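Local coordinates for protein Two-component system sensor histidine kinase (Bacteroides thetaiotaomicron, PDB 3VA6) that probably passes phosphate from ATP to a protein histidine as a membrane-bound sensor kinase, of which this chain is the extracellular beta-propeller and beta-sandwich portion, at residues T421-E426 with W433-L438; G392-Y397 with Y416-T421; E482-V487 with K497-T502. One frame throughout, in Å; residues are numbered along the deposited sequence.

Overall arrangement
All three contacts lie in the same beta-propeller, in consecutive blades. Interactions 1 and 3 are antiparallel beta hairpins, one in each of two successive four-stranded blades, with centres about 15 Å apart; they touch where Trp433 and Phe425 of the first meet Val485, Ile498 and Pro500 of the second. Interaction 1 is largely buried, with aromatic and aliphatic packing, whereas interaction 3 is only partly buried and lays a lysine chain over a tryptophan. Interaction 2 is buried like interaction 1 but contains no strand pairing: a loop held by polar bonds meets the start of strand 394-398 and ends at Thr421, which it shares with interaction 1.

Interaction 1 of 3, residues T421-E426 with W433-L438; sequences TYYIFE and WISTCL
Over one face of the Phe425 ring sits Trp433 CB, 3.8 Å from the ring centroid and close to the ring normal, a CH-pi contact. The indole leads on from there almost parallel to the phenyl, planes at 8°, but displaced so that the phenyl and the five-membered ring, centroids 5.0 Å apart, lie largely past one another. Phe425 holds CG between its backbone N and carbonyl carbon (chi1 74°), which swings the ring alongside Trp433. At the other end of the pair the Tyr422 ring meets Cys437 obliquely, with SG 5.3 Å from the ring centroid.

The backbones form the hairpin of strands 421-426 and 431-436, the edge strand of a propeller blade and its neighbour. Phe425 and Trp433 exchange both backbone bonds; Trp433 N reaches Phe425 O at 2.7 Å, nearly head-on to the carbonyl. Further along, Ser435 O takes Tyr422 N while Ser435 N donates to Tyr423 O, and a beta bulge shifts the register by one before Thr421 pairs with Thr436. On the face of Tyr423 and Phe425, Ser435 OG bonds Asn475 O of the next blade. Without the phenyl, as with an alanine here, Trp433 CB is likely to lose the ring face it rests on, and a gap would probably open toward Ile477 and Pro479. On the face of Ile424, Thr421 CG2 packs 3.6 Å from Ile434 CG2.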
loop_
_atom_site.group_PDB
_atom_site.type_symbol
_atom_site.label_atom_id
_atom_site.label_comp_id
_atom_site.label_asym_id
_atom_site.label_seq_id
_atom_site.Cartn_x
_atom_site.Cartn_y
_atom_site.Cartn_z
ATOM N N THR A 421 -18.298 -24.240 -15.909
ATOM C CA THR A 421 -17.493 -23.851 -17.048
ATOM C C THR A 421 -16.154 -23.352 -16.573
ATOM O O THR A 421 -16.074 -22.464 -15.740
ATOM C CB THR A 421 -18.198 -22.783 -17.899
ATOM O OG1 THR A 421 -19.294 -23.402 -18.574
ATOM C CG2 THR A 421 -17.257 -22.211 -18.918
ATOM N N TYR A 422 -15.112 -23.914 -17.174
ATOM C CA TYR A 422 -13.739 -23.696 -16.758
ATOM C C TYR A 422 -12.986 -22.791 -17.702
ATOM O O TYR A 422 -12.107 -22.059 -17.286
ATOM C CB TYR A 422 -13.022 -25.041 -16.627
ATOM C CG TYR A 422 -13.214 -25.662 -15.262
ATOM C CD1 TYR A 422 -14.481 -26.016 -14.803
ATOM C CD2 TYR A 422 -12.137 -25.854 -14.406
ATOM C CE1 TYR A 422 -14.653 -26.557 -13.534
ATOM C CE2 TYR A 422 -12.304 -26.400 -13.153
ATOM C CZ TYR A 422 -13.553 -26.750 -12.718
ATOM O OH TYR A 422 -13.697 -27.272 -11.465
ATOM N N TYR A 423 -13.330 -22.825 -18.975
ATOM C CA TYR A 423 -12.580 -22.070 -19.962
ATOM C C TYR A 423 -13.421 -21.827 -21.215
ATOM O O TYR A 423 -14.300 -22.624 -21.540
ATOM C CB TYR A 423 -11.293 -22.827 -20.306
ATOM C CG TYR A 423 -10.081 -21.952 -20.556
ATOM C CD1 TYR A 423 -9.311 -21.471 -19.498
ATOM C CD2 TYR A 423 -9.684 -21.642 -21.852
ATOM C CE1 TYR A 423 -8.184 -20.693 -19.718
ATOM C CE2 TYR A 423 -8.558 -20.864 -22.087
ATOM C CZ TYR A 423 -7.805 -20.397 -21.010
ATOM O OH TYR A 423 -6.699 -19.608 -21.255
ATOM N N ILE A 424 -13.107 -20.732 -21.900
ATOM C CA ILE A 424 -13.871 -20.275 -23.024
ATOM C C ILE A 424 -12.999 -19.488 -24.005
ATOM O O ILE A 424 -12.148 -18.704 -23.580
ATOM C CB ILE A 424 -15.009 -19.357 -22.540
ATOM C CG1 ILE A 424 -15.903 -18.926 -23.714
ATOM C CG2 ILE A 424 -14.438 -18.143 -21.834
ATOM C CD1 ILE A 424 -17.038 -18.008 -23.310
ATOM N N PHE A 425 -13.225 -19.707 -25.312
ATOM C CA PHE A 425 -12.699 -18.828 -26.373
ATOM C C PHE A 425 -13.488 -18.943 -27.665
ATOM O O PHE A 425 -14.208 -19.909 -27.860
ATOM C CB PHE A 425 -11.218 -19.114 -26.660
ATOM C CG PHE A 425 -10.976 -20.387 -27.430
ATOM C CD1 PHE A 425 -10.719 -21.582 -26.767
ATOM C CD2 PHE A 425 -10.991 -20.388 -28.814
ATOM C CE1 PHE A 425 -10.499 -22.755 -27.477
ATOM C CE2 PHE A 425 -10.771 -21.558 -29.529
ATOM C CZ PHE A 425 -10.526 -22.742 -28.863
ATOM N N GLU A 426 -13.331 -17.959 -28.550
ATOM C CA GLU A 426 -13.953 -17.996 -29.866
ATOM C C GLU A 426 -12.939 -18.331 -30.945
ATOM O O GLU A 426 -11.830 -17.793 -30.943
ATOM C CB GLU A 426 -14.596 -16.656 -30.212
ATOM C CG GLU A 426 -15.447 -16.721 -31.470
ATOM C CD GLU A 426 -15.853 -15.362 -31.987
ATOM O OE1 GLU A 426 -16.180 -15.273 -33.195
ATOM O OE2 GLU A 426 -15.876 -14.395 -31.199
ATOM N N TRP A 433 -16.008 -21.918 -28.000
ATOM C CA TRP A 433 -15.501 -23.168 -27.422
ATOM C C TRP A 433 -15.540 -23.099 -25.924
ATOM O O TRP A 433 -14.924 -22.223 -25.316
ATOM C CB TRP A 433 -14.085 -23.436 -27.906
ATOM C CG TRP A 433 -14.104 -23.948 -29.311
ATOM C CD1 TRP A 433 -14.478 -23.258 -30.466
ATOM C CD2 TRP A 433 -13.804 -25.298 -29.758
ATOM N NE1 TRP A 433 -14.409 -24.072 -31.568
ATOM C CE2 TRP A 433 -14.010 -25.309 -31.210
ATOM C CE3 TRP A 433 -13.394 -26.450 -29.134
ATOM C CZ2 TRP A 433 -13.796 -26.440 -31.969
ATOM C CZ3 TRP A 433 -13.178 -27.586 -29.909
ATOM C CH2 TRP A 433 -13.373 -27.583 -31.293
ATOM N N ILE A 434 -16.254 -24.034 -25.308
ATOM C CA ILE A 434 -16.481 -23.992 -23.868
ATOM C C ILE A 434 -16.002 -25.282 -23.195
ATOM O O ILE A 434 -16.524 -26.363 -23.468
ATOM C CB ILE A 434 -17.972 -23.794 -23.565
ATOM C CG1 ILE A 434 -18.487 -22.550 -24.288
ATOM C CG2 ILE A 434 -18.207 -23.688 -22.065
ATOM C CD1 ILE A 434 -20.002 -22.458 -24.336
ATOM N N SER A 435 -15.014 -25.176 -22.314
ATOM C CA SER A 435 -14.562 -26.361 -21.563
ATOM C C SER A 435 -15.355 -26.475 -20.274
ATOM O O SER A 435 -15.737 -25.474 -19.687
ATOM C CB SER A 435 -13.078 -26.287 -21.253
ATOM O OG SER A 435 -12.864 -25.420 -20.171
ATOM N N THR A 436 -15.574 -27.696 -19.826
ATOM C CA THR A 436 -16.489 -27.944 -18.736
ATOM C C THR A 436 -15.937 -29.005 -17.814
ATOM O O THR A 436 -15.076 -29.796 -18.206
ATOM C CB THR A 436 -17.858 -28.365 -19.317
ATOM O OG1 THR A 436 -18.537 -27.194 -19.776
ATOM C CG2 THR A 436 -18.744 -29.062 -18.302
ATOM N N CYS A 437 -16.436 -29.008 -16.583
ATOM C CA CYS A 437 -16.203 -30.078 -15.619
ATOM C C CYS A 437 -17.450 -30.971 -15.694
ATOM O O CYS A 437 -18.557 -30.461 -15.552
ATOM C CB CYS A 437 -16.076 -29.497 -14.205
ATOM S SG CYS A 437 -16.029 -30.696 -12.851
ATOM N N LEU A 438 -17.288 -32.275 -15.901
ATOM C CA LEU A 438 -18.408 -33.209 -16.073
ATOM C C LEU A 438 -19.036 -33.272 -17.472
ATOM O O LEU A 438 -19.484 -34.342 -17.862
ATOM C CB LEU A 438 -19.525 -32.999 -15.034
ATOM C CG LEU A 438 -19.532 -33.897 -13.797
ATOM C CD1 LEU A 438 -20.537 -33.368 -12.780
ATOM C CD2 LEU A 438 -19.822 -35.361 -14.143
#

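Interaction 2 of 3, residues G392-Y397 with Y416-T421; sequences GSINRY and YNTNWT
Thr418 O is approached by two groups: from across the contact by Ser393 CA, a CA-H...O contact of 3.3 Å, and from its own segment by Thr421 OG1, which donates a hydrogen bond of 2.7 Å onto a lone pair in the carbonyl plane. With Thr421 OG1 anti to its own carbonyl carbon and beside the backbone N (chi1 -71°), the hydroxyl is turned back across the bend to reach that oxygen. One residue on, Asn419 O accepts from Ser393 N, although the position of this carbonyl is less certain. The bend is also tied from within: Asn417 OD1 takes Asn419 N at 2.7 Å, in the plane of the amide carbonyl, forming an Asx turn. Ser393 OG finds its hydrogen-bond partner in Tyr407 O, on strand 403-410.

Gly392 and Ser393 lead into strand 394-398, flanked by strands 386-390 and 403-410, and Thr390 OG1 holds both Gly392 N and Ser393 O. Residues 416-420 belong to the connection from strand 403-410 to strand 421-426, so the contact sets the link between two successive blades against the start of strand 394-398, the third strand of the earlier one, while Thr418 also leans on Thr436 in strand 431-436 of the later blade.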
loop_
_atom_site.group_PDB
_atom_site.type_symbol
_atom_site.label_atom_id
_atom_site.label_comp_id
_atom_site.label_asym_id
_atom_site.label_seq_id
_atom_site.Cartn_x
_atom_site.Cartn_y
_atom_site.Cartn_z
ATOM N N GLY A 392 -21.702 -21.223 -12.214
ATOM C CA GLY A 392 -23.099 -21.053 -12.662
ATOM C C GLY A 392 -23.097 -20.732 -14.148
ATOM O O GLY A 392 -23.558 -19.679 -14.574
ATOM N N SER A 393 -22.501 -21.637 -14.915
ATOM C CA SER A 393 -22.408 -21.523 -16.354
ATOM C C SER A 393 -21.670 -20.263 -16.830
ATOM O O SER A 393 -20.951 -19.611 -16.048
ATOM C CB SER A 393 -23.799 -21.588 -16.963
ATOM O OG SER A 393 -23.720 -21.970 -18.317
ATOM N N ILE A 394 -21.811 -19.963 -18.127
ATOM C CA ILE A 394 -21.133 -18.829 -18.755
ATOM C C ILE A 394 -22.064 -17.632 -18.870
ATOM O O ILE A 394 -23.283 -17.785 -19.010
ATOM C CB ILE A 394 -20.573 -19.183 -20.151
ATOM C CG1 ILE A 394 -21.671 -19.639 -21.138
ATOM C CG2 ILE A 394 -19.544 -20.286 -20.024
ATOM C CD1 ILE A 394 -21.235 -19.624 -22.589
ATOM N N ASN A 395 -21.478 -16.448 -18.790
ATOM C CA ASN A 395 -22.212 -15.214 -18.850
ATOM C C ASN A 395 -21.547 -14.299 -19.872
ATOM O O ASN A 395 -20.368 -14.456 -20.181
ATOM C CB ASN A 395 -22.235 -14.546 -17.480
ATOM C CG ASN A 395 -23.020 -15.335 -16.453
ATOM O OD1 ASN A 395 -24.115 -14.957 -16.076
ATOM N ND2 ASN A 395 -22.458 -16.431 -15.986
ATOM N N ARG A 396 -22.317 -13.367 -20.419
ATOM C CA ARG A 396 -21.791 -12.350 -21.302
ATOM C C ARG A 396 -22.167 -10.998 -20.742
ATOM O O ARG A 396 -23.275 -10.829 -20.228
ATOM C CB ARG A 396 -22.402 -12.496 -22.689
ATOM C CG ARG A 396 -21.989 -11.420 -23.685
ATOM C CD ARG A 396 -22.572 -11.693 -25.057
ATOM N NE ARG A 396 -24.027 -11.525 -25.068
ATOM C CZ ARG A 396 -24.678 -10.385 -25.309
ATOM N NH1 ARG A 396 -24.030 -9.258 -25.585
ATOM N NH2 ARG A 396 -26.005 -10.384 -25.271
ATOM N N TYR A 397 -21.271 -10.021 -20.865
ATOM C CA TYR A 397 -21.551 -8.686 -20.358
ATOM C C TYR A 397 -22.293 -7.862 -21.384
ATOM O O TYR A 397 -22.057 -7.967 -22.594
ATOM C CB TYR A 397 -20.262 -7.958 -19.975
ATOM C CG TYR A 397 -20.413 -6.809 -18.974
ATOM C CD1 TYR A 397 -21.186 -6.941 -17.812
ATOM C CD2 TYR A 397 -19.740 -5.606 -19.171
ATOM C CE1 TYR A 397 -21.294 -5.902 -16.897
ATOM C CE2 TYR A 397 -19.847 -4.562 -18.256
ATOM C CZ TYR A 397 -20.617 -4.715 -17.122
ATOM O OH TYR A 397 -20.711 -3.680 -16.233
ATOM N N TYR A 416 -24.409 -33.701 -19.544
ATOM C CA TYR A 416 -23.609 -32.781 -20.341
ATOM C C TYR A 416 -24.281 -31.403 -20.443
ATOM O O TYR A 416 -25.029 -31.076 -21.390
ATOM C CB TYR A 416 -23.316 -33.376 -21.715
ATOM C CG TYR A 416 -22.607 -34.698 -21.647
ATOM C CD1 TYR A 416 -21.212 -34.806 -21.771
ATOM C CD2 TYR A 416 -23.336 -35.854 -21.444
ATOM C CE1 TYR A 416 -20.582 -36.038 -21.697
ATOM C CE2 TYR A 416 -22.723 -37.086 -21.374
ATOM C CZ TYR A 416 -21.349 -37.174 -21.501
ATOM O OH TYR A 416 -20.755 -38.407 -21.433
ATOM N N ASN A 417 -24.021 -30.605 -19.420
ATOM C CA ASN A 417 -24.417 -29.218 -19.419
ATOM C C ASN A 417 -23.231 -28.347 -19.039
ATOM O O ASN A 417 -22.118 -28.826 -18.819
ATOM C CB ASN A 417 -25.602 -28.992 -18.480
ATOM C CG ASN A 417 -25.211 -29.052 -17.021
ATOM O OD1 ASN A 417 -24.408 -28.259 -16.550
ATOM N ND2 ASN A 417 -25.791 -29.984 -16.299
ATOM N N THR A 418 -23.486 -27.058 -18.938
ATOM C CA THR A 418 -22.423 -26.091 -18.915
ATOM C C THR A 418 -22.310 -25.409 -17.566
ATOM O O THR A 418 -21.528 -24.489 -17.432
ATOM C CB THR A 418 -22.640 -25.096 -20.070
ATOM O OG1 THR A 418 -21.799 -25.456 -21.167
ATOM C CG2 THR A 418 -22.297 -23.699 -19.676
ATOM N N ASN A 419 -23.052 -25.889 -16.564
ATOM C CA ASN A 419 -23.077 -25.269 -15.232
ATOM C C ASN A 419 -21.685 -24.983 -14.695
ATOM O O ASN A 419 -21.464 -23.939 -14.094
ATOM C CB ASN A 419 -23.792 -26.154 -14.203
ATOM C CG ASN A 419 -25.299 -26.074 -14.279
ATOM O OD1 ASN A 419 -26.010 -26.968 -13.780
ATOM N ND2 ASN A 419 -25.806 -24.988 -14.852
ATOM N N TRP A 420 -20.758 -25.916 -14.899
ATOM C CA TRP A 420 -19.390 -25.763 -14.417
ATOM C C TRP A 420 -18.434 -25.512 -15.552
ATOM O O TRP A 420 -17.826 -26.435 -16.115
ATOM C CB TRP A 420 -18.989 -26.996 -13.616
ATOM C CG TRP A 420 -19.821 -27.190 -12.366
ATOM C CD1 TRP A 420 -20.587 -26.240 -11.692
ATOM C CD2 TRP A 420 -19.980 -28.419 -11.587
ATOM N NE1 TRP A 420 -21.196 -26.786 -10.593
ATOM C CE2 TRP A 420 -20.877 -28.088 -10.472
ATOM C CE3 TRP A 420 -19.499 -29.716 -11.702
ATOM C CZ2 TRP A 420 -21.251 -29.031 -9.522
ATOM C CZ3 TRP A 420 -19.892 -30.663 -10.745
ATOM C CH2 TRP A 420 -20.744 -30.325 -9.680
ATOM N N THR A 421 -18.298 -24.240 -15.909
ATOM C CA THR A 421 -17.493 -23.851 -17.048
ATOM C C THR A 421 -16.154 -23.352 -16.573
ATOM O O THR A 421 -16.074 -22.464 -15.740
ATOM C CB THR A 421 -18.198 -22.783 -17.899
ATOM O OG1 THR A 421 -19.294 -23.402 -18.574
ATOM C CG2 THR A 421 -17.257 -22.211 -18.918
#

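Interaction 3 of 3, residues E482-V487 with K497-T502; sequences EGNVWV and KINPRT
Val485 and Ile498 satisfy each other's backbone groups: Val485 N donates to Ile498 O at 3.0 Å and Ile498 N to Val485 O at 2.9 Å, both nearly straight. The neighbouring residues turn outward for their backbone partners, Trp486 to Ile478 on one flank and Lys497 to Thr506 on the other, where Thr506 OG1 adds a weak bond to Lys497 O. Trp486 NE1 has a weak hydrogen bond to Asp480 OD2.

One face of the Trp486 indole is covered by Lys497, whose CB lies 3.6 Å from the centroid of the six-membered ring and 13° off the normal. Because CG of Lys497 stands anti to the backbone N (chi1 151°) and the chain stays extended, CD follows across the ring to Trp486 CZ2. Further out, Lys497 CE comes 3.7 Å from Asn484 CG. On the face of Val485 and Ile498 the contact is apolar; Val487 CG2 also lies 4.1 Å from Ile498 CD1, and Ile441 packs against both Val487 and Ile498.

Beyond the strands, Pro500 CG rests 3.6 Å from Gly483 O. The backbone angles of Gly483 (phi 95°) would bring a CB up against the carbonyl oxygen of Glu482. Strands 485-489 and 495-499 form the central antiparallel hairpin of a four-stranded blade, the repeating unit of a beta-propeller.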
loop_
_atom_site.group_PDB
_atom_site.type_symbol
_atom_site.label_atom_id
_atom_site.label_comp_id
_atom_site.label_asym_id
_atom_site.label_seq_id
_atom_site.Cartn_x
_atom_site.Cartn_y
_atom_site.Cartn_z
ATOM N N GLU A 482 -2.302 -22.957 -36.314
ATOM C CA GLU A 482 -2.928 -23.663 -37.452
ATOM C C GLU A 482 -4.260 -24.378 -37.090
ATOM O O GLU A 482 -4.605 -25.395 -37.691
ATOM C CB GLU A 482 -1.910 -24.595 -38.183
ATOM C CG GLU A 482 -1.094 -25.565 -37.297
ATOM C CD GLU A 482 0.061 -24.914 -36.524
ATOM O OE1 GLU A 482 0.568 -23.841 -36.948
ATOM O OE2 GLU A 482 0.465 -25.489 -35.473
ATOM N N GLY A 483 -5.006 -23.842 -36.118
ATOM C CA GLY A 483 -6.432 -24.134 -35.980
ATOM C C GLY A 483 -6.819 -25.244 -35.014
ATOM O O GLY A 483 -7.993 -25.372 -34.693
ATOM N N ASN A 484 -5.863 -26.054 -34.552
ATOM C CA ASN A 484 -6.187 -27.193 -33.680
ATOM C C ASN A 484 -6.487 -26.725 -32.260
ATOM O O ASN A 484 -6.045 -25.663 -31.857
ATOM C CB ASN A 484 -5.055 -28.214 -33.679
ATOM C CG ASN A 484 -4.778 -28.763 -35.065
ATOM O OD1 ASN A 484 -3.672 -28.629 -35.581
ATOM N ND2 ASN A 484 -5.786 -29.385 -35.677
ATOM N N VAL A 485 -7.272 -27.499 -31.522
ATOM C CA VAL A 485 -7.628 -27.136 -30.159
ATOM C C VAL A 485 -6.974 -28.136 -29.210
ATOM O O VAL A 485 -7.224 -29.347 -29.292
ATOM C CB VAL A 485 -9.161 -27.122 -29.949
ATOM C CG1 VAL A 485 -9.508 -26.857 -28.496
ATOM C CG2 VAL A 485 -9.835 -26.094 -30.845
ATOM N N TRP A 486 -6.131 -27.620 -28.313
ATOM C CA TRP A 486 -5.390 -28.451 -27.357
ATOM C C TRP A 486 -6.083 -28.451 -26.041
ATOM O O TRP A 486 -6.497 -27.400 -25.571
ATOM C CB TRP A 486 -3.979 -27.922 -27.208
ATOM C CG TRP A 486 -3.177 -28.141 -28.458
ATOM C CD1 TRP A 486 -3.082 -27.309 -29.564
ATOM C CD2 TRP A 486 -2.355 -29.303 -28.784
ATOM N NE1 TRP A 486 -2.261 -27.856 -30.521
ATOM C CE2 TRP A 486 -1.794 -29.051 -30.114
ATOM C CE3 TRP A 486 -2.030 -30.470 -28.132
ATOM C CZ2 TRP A 486 -0.950 -29.946 -30.734
ATOM C CZ3 TRP A 486 -1.170 -31.370 -28.767
ATOM C CH2 TRP A 486 -0.645 -31.114 -30.037
ATOM N N VAL A 487 -6.216 -29.613 -25.422
ATOM C CA VAL A 487 -7.030 -29.736 -24.211
ATOM C C VAL A 487 -6.191 -30.161 -22.998
ATOM O O VAL A 487 -5.546 -31.212 -23.019
ATOM C CB VAL A 487 -8.160 -30.761 -24.402
ATOM C CG1 VAL A 487 -9.167 -30.647 -23.260
ATOM C CG2 VAL A 487 -8.837 -30.566 -25.759
ATOM N N LYS A 497 -5.350 -33.439 -28.453
ATOM C CA LYS A 497 -5.445 -32.486 -29.549
ATOM C C LYS A 497 -6.654 -32.857 -30.397
ATOM O O LYS A 497 -6.738 -33.987 -30.890
ATOM C CB LYS A 497 -4.166 -32.487 -30.398
ATOM C CG LYS A 497 -4.381 -32.119 -31.879
ATOM C CD LYS A 497 -3.100 -31.826 -32.668
ATOM C CE LYS A 497 -3.290 -32.004 -34.175
ATOM N NZ LYS A 497 -2.053 -32.398 -34.899
ATOM N N ILE A 498 -7.574 -31.898 -30.542
ATOM C CA ILE A 498 -8.752 -32.020 -31.404
ATOM C C ILE A 498 -8.489 -31.312 -32.721
ATOM O O ILE A 498 -8.096 -30.149 -32.715
ATOM C CB ILE A 498 -9.988 -31.323 -30.780
ATOM C CG1 ILE A 498 -10.276 -31.864 -29.371
ATOM C CG2 ILE A 498 -11.211 -31.432 -31.695
ATOM C CD1 ILE A 498 -11.516 -31.279 -28.731
ATOM N N ASN A 499 -8.705 -32.007 -33.836
ATOM C CA ASN A 499 -8.729 -31.375 -35.150
ATOM C C ASN A 499 -10.185 -31.074 -35.512
ATOM O O ASN A 499 -10.914 -31.971 -35.891
ATOM C CB ASN A 499 -8.108 -32.297 -36.190
ATOM C CG ASN A 499 -7.981 -31.639 -37.554
ATOM O OD1 ASN A 499 -7.118 -32.009 -38.342
ATOM N ND2 ASN A 499 -8.814 -30.640 -37.825
ATOM N N PRO A 500 -10.611 -29.807 -35.410
ATOM C CA PRO A 500 -12.040 -29.493 -35.503
ATOM C C PRO A 500 -12.640 -29.641 -36.910
ATOM O O PRO A 500 -13.848 -29.652 -37.055
ATOM C CB PRO A 500 -12.101 -28.041 -35.041
ATOM C CG PRO A 500 -10.776 -27.472 -35.409
ATOM C CD PRO A 500 -9.780 -28.594 -35.454
ATOM N N ARG A 501 -11.803 -29.745 -37.930
ATOM C CA ARG A 501 -12.266 -30.032 -39.283
ATOM C C ARG A 501 -12.722 -31.483 -39.430
ATOM O O ARG A 501 -13.850 -31.749 -39.820
ATOM C CB ARG A 501 -11.145 -29.760 -40.284
ATOM C CG ARG A 501 -10.750 -28.293 -40.384
ATOM C CD ARG A 501 -9.234 -28.080 -40.303
ATOM N NE ARG A 501 -8.914 -26.775 -39.721
ATOM C CZ ARG A 501 -8.725 -25.641 -40.409
ATOM N NH1 ARG A 501 -8.822 -25.592 -41.746
ATOM N NH2 ARG A 501 -8.444 -24.529 -39.729
ATOM N N THR A 502 -11.820 -32.408 -39.121
ATOM C CA THR A 502 -12.091 -33.845 -39.201
ATOM C C THR A 502 -12.707 -34.394 -37.912
ATOM O O THR A 502 -13.342 -35.443 -37.924
ATOM C CB THR A 502 -10.797 -34.631 -39.505
ATOM O OG1 THR A 502 -9.766 -34.237 -38.585
ATOM C CG2 THR A 502 -10.340 -34.368 -40.936
#